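Local coordinates for acyl-CoA Binding Protein (Moniliophthora perniciosa, PDB 3FP5) that probably binds long-chain acyl-CoA esters within a small all-helical fold, as its family does in fatty acid metabolism, at residues Gly44-Ser49 with Ala64-Glu69. Sequence-based numbering, arbitrary orientation. Where two conformers were deposited one is given.
Sequences GDVNIS and AWKSVE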
loop_
_atom_site.group_PDB
_atom_site.type_symbol
_atom_site.label_atom_id
_atom_site.label_comp_id
_atom_site.label_asym_id
_atom_site.label_seq_id
_atom_site.Cartn_x
_atom_site.Cartn_y
_atom_site.Cartn_z
ATOM N N GLY A 44 -9.285 6.827 6.537
ATOM C CA GLY A 44 -9.220 8.235 6.213
ATOM C C GLY A 44 -8.144 8.905 7.041
ATOM O O GLY A 44 -7.155 8.267 7.408
ATOM N N ASP A 45 -8.336 10.184 7.360
ATOM C CA ASP A 45 -7.334 10.942 8.110
ATOM C C ASP A 45 -6.987 10.280 9.442
ATOM O O ASP A 45 -7.857 9.732 10.126
ATOM C CB ASP A 45 -7.823 12.374 8.369
ATOM C CG ASP A 45 -7.740 13.267 7.133
ATOM O OD1 ASP A 45 -6.984 12.949 6.199
ATOM O OD2 ASP A 45 -8.423 14.315 7.099
ATOM N N VAL A 46 -5.713 10.358 9.812
ATOM C CA VAL A 46 -5.233 9.775 11.057
ATOM C C VAL A 46 -6.120 10.201 12.227
ATOM O O VAL A 46 -6.420 11.386 12.395
ATOM C CB VAL A 46 -3.749 10.145 11.300
ATOM C CG1 VAL A 46 -3.565 11.653 11.389
ATOM C CG2 VAL A 46 -3.205 9.423 12.520
ATOM N N ASN A 47 -6.532 9.227 13.037
ATOM C CA ASN A 47 -7.559 9.442 14.054
ATOM C C ASN A 47 -7.117 9.066 15.475
ATOM O O ASN A 47 -7.951 8.947 16.385
ATOM C CB ASN A 47 -8.811 8.649 13.675
ATOM C CG ASN A 47 -8.552 7.149 13.623
ATOM O OD1 ASN A 47 -7.429 6.699 13.849
ATOM N ND2 ASN A 47 -9.595 6.374 13.350
ATOM N N ILE A 48 -5.809 8.890 15.659
ATOM C CA ILE A 48 -5.238 8.581 16.971
ATOM C C ILE A 48 -4.008 9.437 17.212
ATOM O O ILE A 48 -3.439 9.987 16.270
ATOM C CB ILE A 48 -4.802 7.109 17.058
ATOM C CG1 ILE A 48 -3.797 6.793 15.945
ATOM C CG2 ILE A 48 -6.014 6.187 16.981
ATOM C CD1 ILE A 48 -3.174 5.404 16.053
ATOM N N SER A 49 -3.602 9.553 18.475
ATOM C CA SER A 49 -2.384 10.282 18.813
ATOM C C SER A 49 -1.156 9.436 18.492
ATOM O O SER A 49 -1.241 8.212 18.395
ATOM C CB SER A 49 -2.377 10.693 20.291
ATOM O OG SER A 49 -3.242 11.794 20.517
ATOM N N ALA A 64 3.987 8.055 8.948
ATOM C CA ALA A 64 3.648 7.858 7.532
ATOM C C ALA A 64 2.193 8.214 7.255
ATOM O O ALA A 64 1.892 8.984 6.341
ATOM C CB ALA A 64 3.934 6.427 7.099
ATOM N N TRP A 65 1.293 7.658 8.060
ATOM C CA TRP A 65 -0.127 7.959 7.955
ATOM C C TRP A 65 -0.403 9.464 8.099
ATOM O O TRP A 65 -1.123 10.050 7.283
ATOM C CB TRP A 65 -0.910 7.143 8.994
ATOM C CG TRP A 65 -2.392 7.188 8.826
ATOM C CD1 TRP A 65 -3.089 7.689 7.764
ATOM C CD2 TRP A 65 -3.367 6.692 9.746
ATOM N NE1 TRP A 65 -4.444 7.540 7.973
ATOM C CE2 TRP A 65 -4.641 6.933 9.184
ATOM C CE3 TRP A 65 -3.292 6.073 10.995
ATOM C CZ2 TRP A 65 -5.825 6.567 9.827
ATOM C CZ3 TRP A 65 -4.473 5.712 11.632
ATOM C CH2 TRP A 65 -5.718 5.963 11.050
ATOM N N LYS A 66 0.176 10.091 9.125
ATOM C CA LYS A 66 -0.002 11.524 9.348
ATOM C C LYS A 66 0.442 12.315 8.112
ATOM O O LYS A 66 -0.187 13.305 7.741
ATOM C CB LYS A 66 0.772 11.972 10.603
ATOM C CG LYS A 66 0.782 13.487 10.833
ATOM C CD LYS A 66 -0.602 14.013 11.166
ATOM C CE LYS A 66 -0.560 15.465 11.649
ATOM N NZ LYS A 66 -1.885 15.843 12.188
ATOM N N SER A 67 1.494 11.845 7.447
ATOM C CA SER A 67 2.058 12.571 6.304
ATOM C C SER A 67 1.129 12.649 5.084
ATOM O O SER A 67 1.357 13.456 4.177
ATOM C CB SER A 67 3.422 11.999 5.908
ATOM O OG SER A 67 3.296 10.795 5.169
ATOM N N VAL A 68 0.091 11.820 5.056
ATOM C CA VAL A 68 -0.865 11.868 3.953
ATOM C C VAL A 68 -2.238 12.389 4.377
ATOM O O VAL A 68 -3.230 12.227 3.662
ATOM C CB VAL A 68 -0.974 10.524 3.191
ATOM C CG1 VAL A 68 0.354 10.197 2.544
ATOM C CG2 VAL A 68 -1.429 9.382 4.117
ATOM N N GLU A 69 -2.289 13.029 5.545
ATOM C CA GLU A 69 -3.522 13.659 5.995
ATOM C C GLU A 69 -4.021 14.615 4.909
ATOM O O GLU A 69 -3.236 15.340 4.304
ATOM C CB GLU A 69 -3.269 14.407 7.310
ATOM C CG GLU A 69 -4.516 14.957 7.958
ATOM C CD GLU A 69 -4.243 15.567 9.326
ATOM O OE1 GLU A 69 -3.067 15.811 9.659
ATOM O OE2 GLU A 69 -5.218 15.808 10.062
HETATM O O HOH W 1 -3.785 10.943 7.690
HETATM O O HOH W 2 -6.579 13.923 11.172
#
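In this acyl-CoA binding protein fold, the loop that leaves helix 28-42 folds back over the C-terminal end of helix 56-66, and Trp65 meets Gly44 and Val46 there. With CG anti to the backbone N (chi1 -170°), the Trp65 side chain extends to the loop and lays its ring against Val46. At the ring edge, Trp65 NE1 donates to Gly44 O at 2.9 Å; the acceptor lies close to the ring plane, but the N-H...O angle is a bent 138°. A weak hydrogen bond to Gln40 OE1 of helix 28-42 shares the same N-H. Over one face sits Val46, whose CA stands 3.6 Å from the centroid of the six-membered ring in a CH-pi contact, while its CG2 packs on Trp65 CE3 at 3.7 Å. The other methyl, Val46 CG1, reaches Lys66 CD. Asn47 OD1 approaches Trp65 CH2 obliquely at 3.4 Å, its amide steeply inclined to the ring. Two waters bridge the segments: one accepts from Val46 N and donates to Trp65 O, the other donates to Val46 O and to Glu69 OE2. In the type I turn from Lys66 to Glu69, Lys66 NZ forms a salt bridge with Glu69 OE1 at 2.8 Å. Asp45 OD1 packs beside Glu69 CA at 3.5 Å and accepts hydrogen bonds from Gly70 N and Gln40 NE2; Ile48 O bonds Trp62 NE1. An alanine in place of Trp65 would probably leave Gly44 O without its indole donor and open a gap beneath Val46. Asp45 OD2 and Glu69 OE2 are 4.6 Å apart, their likely repulsion probably eased by Lys66 and the N-H donors to Asp45. One direct hydrogen bond joins 44-49 to 64-69; the buried indole, among mostly exposed residues, gives the loop a polar edge and an apolar face, both setting its orientation.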